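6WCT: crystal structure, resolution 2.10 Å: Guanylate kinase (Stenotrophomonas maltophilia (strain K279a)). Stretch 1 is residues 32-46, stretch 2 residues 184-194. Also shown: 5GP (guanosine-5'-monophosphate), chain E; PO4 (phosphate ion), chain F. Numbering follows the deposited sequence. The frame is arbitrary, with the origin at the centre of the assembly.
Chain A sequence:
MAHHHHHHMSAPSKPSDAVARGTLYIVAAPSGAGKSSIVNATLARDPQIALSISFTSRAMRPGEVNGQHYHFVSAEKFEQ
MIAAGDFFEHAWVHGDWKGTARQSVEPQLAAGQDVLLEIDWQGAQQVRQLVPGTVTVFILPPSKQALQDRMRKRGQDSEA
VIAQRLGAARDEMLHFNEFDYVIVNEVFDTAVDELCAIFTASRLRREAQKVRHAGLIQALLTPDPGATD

Stretch 1 (32-46) GAGKSSIVNATLARD
Stretch 2, residues 184-194: VNEVFDTAVDE

Two helices of one chain pack through a small apolar core, closed at one end by a side-chain-to-backbone hydrogen bond and at the other by a salt bridge, burying 483 Å² in total. Helix 35-45 follows a loop in which Gly32 (phi/psi 86/3) and Gly34 (91/16, the N-cap) flank Ala33 (-88/-9); helix 188-194 follows Val187, its N-cap (-111/126), and continues beyond the stretch. Both helices keep phi near -65° and psi near -40°. Their N-to-C directions differ by 57° (signed crossing angle -57°), and the axes approach to 9.1 Å. The register is set by the CA atoms of Ile38 and Val192, 5.5 Å apart, and of Ala33 and Asn185, 7.3 Å apart.

Asn185 (phi/psi -86/76; chi1 t, chi2 22°) points toward stretch 1 and donates from ND2 to Ala33 O at 2.8 Å, with a nearly straight angle of 163°. Gly34 leaves room for this amide: an ideal CB there would lie 2.8 Å from Asn185 ND2, a clash.

Ile38 (m, chi2 t) starts sideways, but its end reaches across: CD1 lies 3.6 Å from Asn185 CG and 3.7 Å from Ala191 CB, while CG1 is 3.8 Å from Phe188 CE1. Phe188 (t, chi2 76°) also leaves its backbone sideways and brings its ring inward; Ser37 O meets the ring edge, 3.5 Å from Phe188 CZ, and Ala41 CB is 4.1 Å from that same CZ.

Val192 (t) is the knob, seated among Ile38, Ala41, Thr42 and Arg45. Its CG2 lies 3.9 Å from Ala41 CB and 4.2 Å from Ile38 CG2; its CG1 lies 3.8 Å from Thr42 OG1. The small Ala41 side chain, directed toward stretch 2, thus touches both Phe188 and Val192. Thr42 (m) turns its hydroxyl back to its own helix, OG1 donating to Ile38 O at 2.6 Å.

Arg45 (t, t, m, chi4 175°) extends over this knob, so that Val192 CG1 covers one guanidinium face, 3.6 Å from Arg45 NH2. Near the guanidinium plane, NH1 donates to Asp193 OD1 at 2.8 Å and 170°, forming the salt bridge; Asp193 (m, chi2 -17°) has its CB directed away, but its carboxylate comes nearer. A water accepts from Arg45 NH2 at 2.5 Å and donates to Asp189 O at 3.0 Å, adding a bridge to the helix backbone.

Beyond this interface, Ser36 (p) binds the phosphate ion, with N 2.9 Å from PO4 O1 and OG 2.5 Å from PO4 O2.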

# COMPACT_ATOMS: atom_id res chain seq x y z
N GLY A 32 -5.27 -0.87 23.76
CA GLY A 32 -4.45 -1.95 24.28
C GLY A 32 -3.85 -2.86 23.23
O GLY A 32 -3.17 -3.83 23.59
N ALA A 33 -4.06 -2.57 21.94
CA ALA A 33 -3.39 -3.29 20.86
C ALA A 33 -2.05 -2.66 20.50
O ALA A 33 -1.28 -3.25 19.74
CB ALA A 33 -4.28 -3.35 19.61
N GLY A 34 -1.76 -1.48 21.05
CA GLY A 34 -0.52 -0.78 20.81
C GLY A 34 -0.49 0.19 19.65
O GLY A 34 0.60 0.58 19.23
N LYS A 35 -1.65 0.59 19.11
CA LYS A 35 -1.64 1.46 17.94
C LYS A 35 -0.97 2.81 18.22
O LYS A 35 -0.23 3.32 17.37
CB LYS A 35 -3.06 1.62 17.37
CG LYS A 35 -3.55 3.04 17.02
CD LYS A 35 -5.11 3.14 16.99
CE LYS A 35 -5.69 3.75 18.27
NZ LYS A 35 -7.08 3.27 18.56
N SER A 36 -1.24 3.42 19.39
CA SER A 36 -0.70 4.76 19.60
C SER A 36 0.82 4.73 19.58
O SER A 36 1.46 5.63 19.03
CB SER A 36 -1.24 5.38 20.90
OG SER A 36 -0.75 4.68 22.03
N SER A 37 1.42 3.69 20.16
CA SER A 37 2.88 3.58 20.13
C SER A 37 3.37 3.36 18.71
O SER A 37 4.41 3.90 18.31
CB SER A 37 3.34 2.45 21.04
OG SER A 37 3.34 2.86 22.39
N ILE A 38 2.63 2.58 17.92
CA ILE A 38 3.03 2.37 16.54
C ILE A 38 2.91 3.66 15.74
O ILE A 38 3.80 4.01 14.95
CB ILE A 38 2.20 1.22 15.93
CG1 ILE A 38 2.49 -0.08 16.67
CG2 ILE A 38 2.54 1.04 14.47
CD1 ILE A 38 1.53 -1.19 16.30
N VAL A 39 1.80 4.40 15.92
CA VAL A 39 1.59 5.65 15.18
C VAL A 39 2.64 6.70 15.56
O VAL A 39 3.22 7.36 14.69
CB VAL A 39 0.16 6.17 15.43
CG1 VAL A 39 0.05 7.66 15.12
CG2 VAL A 39 -0.84 5.39 14.61
N ASN A 40 2.88 6.87 16.86
CA ASN A 40 3.87 7.86 17.29
C ASN A 40 5.25 7.55 16.73
O ASN A 40 5.98 8.46 16.31
CB ASN A 40 3.93 7.93 18.82
CG ASN A 40 2.64 8.45 19.43
OD1 ASN A 40 1.83 9.09 18.76
ND2 ASN A 40 2.47 8.20 20.72
N ALA A 41 5.65 6.27 16.74
CA ALA A 41 6.95 5.93 16.16
C ALA A 41 6.95 6.12 14.66
O ALA A 41 7.97 6.49 14.07
CB ALA A 41 7.35 4.50 16.51
N THR A 42 5.82 5.86 14.01
CA THR A 42 5.73 6.02 12.56
C THR A 42 5.80 7.49 12.16
O THR A 42 6.51 7.84 11.20
CB THR A 42 4.42 5.41 12.07
OG1 THR A 42 4.41 4.02 12.42
CG2 THR A 42 4.31 5.54 10.56
N LEU A 43 5.09 8.36 12.88
CA LEU A 43 5.10 9.79 12.55
C LEU A 43 6.46 10.42 12.82
O LEU A 43 6.88 11.30 12.07
CB LEU A 43 4.00 10.52 13.31
CG LEU A 43 2.62 9.98 12.94
CD1 LEU A 43 1.52 10.55 13.82
CD2 LEU A 43 2.34 10.17 11.46
N ALA A 44 7.16 9.98 13.87
CA ALA A 44 8.51 10.48 14.11
C ALA A 44 9.41 10.18 12.92
O ALA A 44 10.33 10.95 12.62
CB ALA A 44 9.09 9.90 15.40
N ARG A 45 9.21 9.02 12.30
CA ARG A 45 9.96 8.65 11.11
C ARG A 45 9.43 9.33 9.85
O ARG A 45 10.17 9.49 8.87
CB ARG A 45 9.95 7.12 10.93
CG ARG A 45 11.04 6.61 10.00
CD ARG A 45 10.95 5.11 9.83
NE ARG A 45 11.19 4.41 11.08
CZ ARG A 45 11.08 3.10 11.23
NH1 ARG A 45 10.74 2.34 10.20
NH2 ARG A 45 11.31 2.55 12.41
N ASP A 46 8.15 9.69 9.82
CA ASP A 46 7.50 10.25 8.64
C ASP A 46 6.78 11.51 9.11
O ASP A 46 5.56 11.51 9.31
CB ASP A 46 6.53 9.26 8.00
CG ASP A 46 6.13 9.67 6.59
OD1 ASP A 46 6.53 10.79 6.16
OD2 ASP A 46 5.40 8.88 5.94
N VAL A 184 -0.89 -6.91 11.93
CA VAL A 184 -0.88 -7.67 13.18
C VAL A 184 0.37 -7.27 13.96
O VAL A 184 1.49 -7.45 13.48
CB VAL A 184 -0.92 -9.19 12.94
CG1 VAL A 184 -0.94 -9.92 14.26
CG2 VAL A 184 -2.12 -9.58 12.11
N ASN A 185 0.16 -6.72 15.17
CA ASN A 185 1.24 -6.16 15.97
C ASN A 185 1.90 -7.28 16.78
O ASN A 185 1.70 -7.42 17.99
CB ASN A 185 0.70 -5.05 16.87
CG ASN A 185 1.77 -4.47 17.78
OD1 ASN A 185 2.96 -4.58 17.50
ND2 ASN A 185 1.35 -3.85 18.87
N GLU A 186 2.70 -8.09 16.09
CA GLU A 186 3.47 -9.13 16.77
C GLU A 186 4.82 -8.60 17.24
O GLU A 186 5.16 -8.71 18.43
CB GLU A 186 3.68 -10.33 15.85
CG GLU A 186 2.41 -11.08 15.46
CD GLU A 186 2.67 -12.25 14.52
OE1 GLU A 186 3.33 -13.23 14.95
OE2 GLU A 186 2.22 -12.18 13.35
N VAL A 187 5.61 -8.05 16.33
CA VAL A 187 6.90 -7.45 16.66
C VAL A 187 6.77 -5.95 16.45
O VAL A 187 6.39 -5.51 15.36
CB VAL A 187 8.04 -8.01 15.80
CG1 VAL A 187 9.37 -7.37 16.20
CG2 VAL A 187 8.09 -9.56 15.86
N PHE A 188 7.10 -5.16 17.48
CA PHE A 188 6.82 -3.73 17.44
C PHE A 188 7.54 -3.05 16.28
O PHE A 188 6.92 -2.33 15.49
CB PHE A 188 7.18 -3.07 18.77
CG PHE A 188 6.99 -1.59 18.77
CD1 PHE A 188 5.72 -1.04 18.85
CD2 PHE A 188 8.08 -0.74 18.67
CE1 PHE A 188 5.54 0.34 18.83
CE2 PHE A 188 7.91 0.64 18.65
CZ PHE A 188 6.64 1.18 18.73
N ASP A 189 8.86 -3.26 16.16
CA ASP A 189 9.60 -2.59 15.09
C ASP A 189 9.12 -3.02 13.71
O ASP A 189 9.26 -2.26 12.75
CB ASP A 189 11.09 -2.88 15.20
CG ASP A 189 11.74 -2.20 16.38
OD1 ASP A 189 11.21 -1.17 16.86
OD2 ASP A 189 12.79 -2.70 16.84
N THR A 190 8.61 -4.24 13.59
CA THR A 190 8.06 -4.68 12.31
C THR A 190 6.75 -3.96 12.00
O THR A 190 6.56 -3.47 10.88
CB THR A 190 7.89 -6.20 12.31
OG1 THR A 190 9.19 -6.81 12.48
CG2 THR A 190 7.32 -6.68 11.01
N ALA A 191 5.85 -3.84 12.99
CA ALA A 191 4.60 -3.12 12.75
C ALA A 191 4.85 -1.67 12.34
O ALA A 191 4.14 -1.13 11.48
CB ALA A 191 3.72 -3.17 14.01
N VAL A 192 5.85 -1.02 12.95
CA VAL A 192 6.21 0.34 12.57
C VAL A 192 6.69 0.37 11.13
O VAL A 192 6.23 1.19 10.32
CB VAL A 192 7.27 0.90 13.55
CG1 VAL A 192 7.75 2.28 13.12
CG2 VAL A 192 6.69 0.98 14.96
N ASP A 193 7.59 -0.55 10.76
CA ASP A 193 8.03 -0.65 9.37
C ASP A 193 6.84 -0.81 8.43
O ASP A 193 6.82 -0.23 7.34
CB ASP A 193 8.97 -1.83 9.18
CG ASP A 193 10.29 -1.64 9.86
OD1 ASP A 193 10.64 -0.50 10.22
OD2 ASP A 193 10.99 -2.66 10.02
N GLU A 194 5.87 -1.64 8.82
CA GLU A 194 4.74 -1.94 7.95
C GLU A 194 3.82 -0.74 7.80
O GLU A 194 3.33 -0.45 6.71
CB GLU A 194 3.99 -3.16 8.50
CG GLU A 194 4.86 -4.45 8.46
CD GLU A 194 4.12 -5.73 8.86
OE1 GLU A 194 3.10 -5.65 9.57
OE2 GLU A 194 4.57 -6.82 8.45
P 5GP E . -10.31 4.76 24.37
O1P 5GP E . -9.21 5.80 24.41
O2P 5GP E . -9.95 3.43 25.03
O3P 5GP E . -11.64 5.23 24.89
O5' 5GP E . -10.61 4.46 22.86
C5' 5GP E . -11.82 3.84 22.48
C4' 5GP E . -11.97 3.88 20.99
O4' 5GP E . -12.38 5.21 20.59
C3' 5GP E . -10.68 3.58 20.21
O3' 5GP E . -10.96 2.73 19.10
C2' 5GP E . -10.28 4.94 19.66
O2' 5GP E . -9.54 4.91 18.46
C1' 5GP E . -11.65 5.57 19.45
N9 5GP E . -11.61 7.02 19.33
C8 5GP E . -10.63 7.85 19.81
N7 5GP E . -10.74 9.08 19.38
C5 5GP E . -11.88 9.06 18.59
C6 5GP E . -12.47 10.08 17.81
O6 5GP E . -12.07 11.23 17.70
N1 5GP E . -13.58 9.62 17.11
C2 5GP E . -14.06 8.34 17.15
N2 5GP E . -15.12 8.06 16.39
N3 5GP E . -13.50 7.37 17.88
C4 5GP E . -12.42 7.80 18.56
P PO4 F . -3.00 2.07 22.69
O1 PO4 F . -3.24 2.50 21.26
O2 PO4 F . -1.70 2.68 23.14
O3 PO4 F . -2.86 0.57 22.81
O4 PO4 F . -4.16 2.56 23.53
O HOH W 1 10.90 0.16 13.18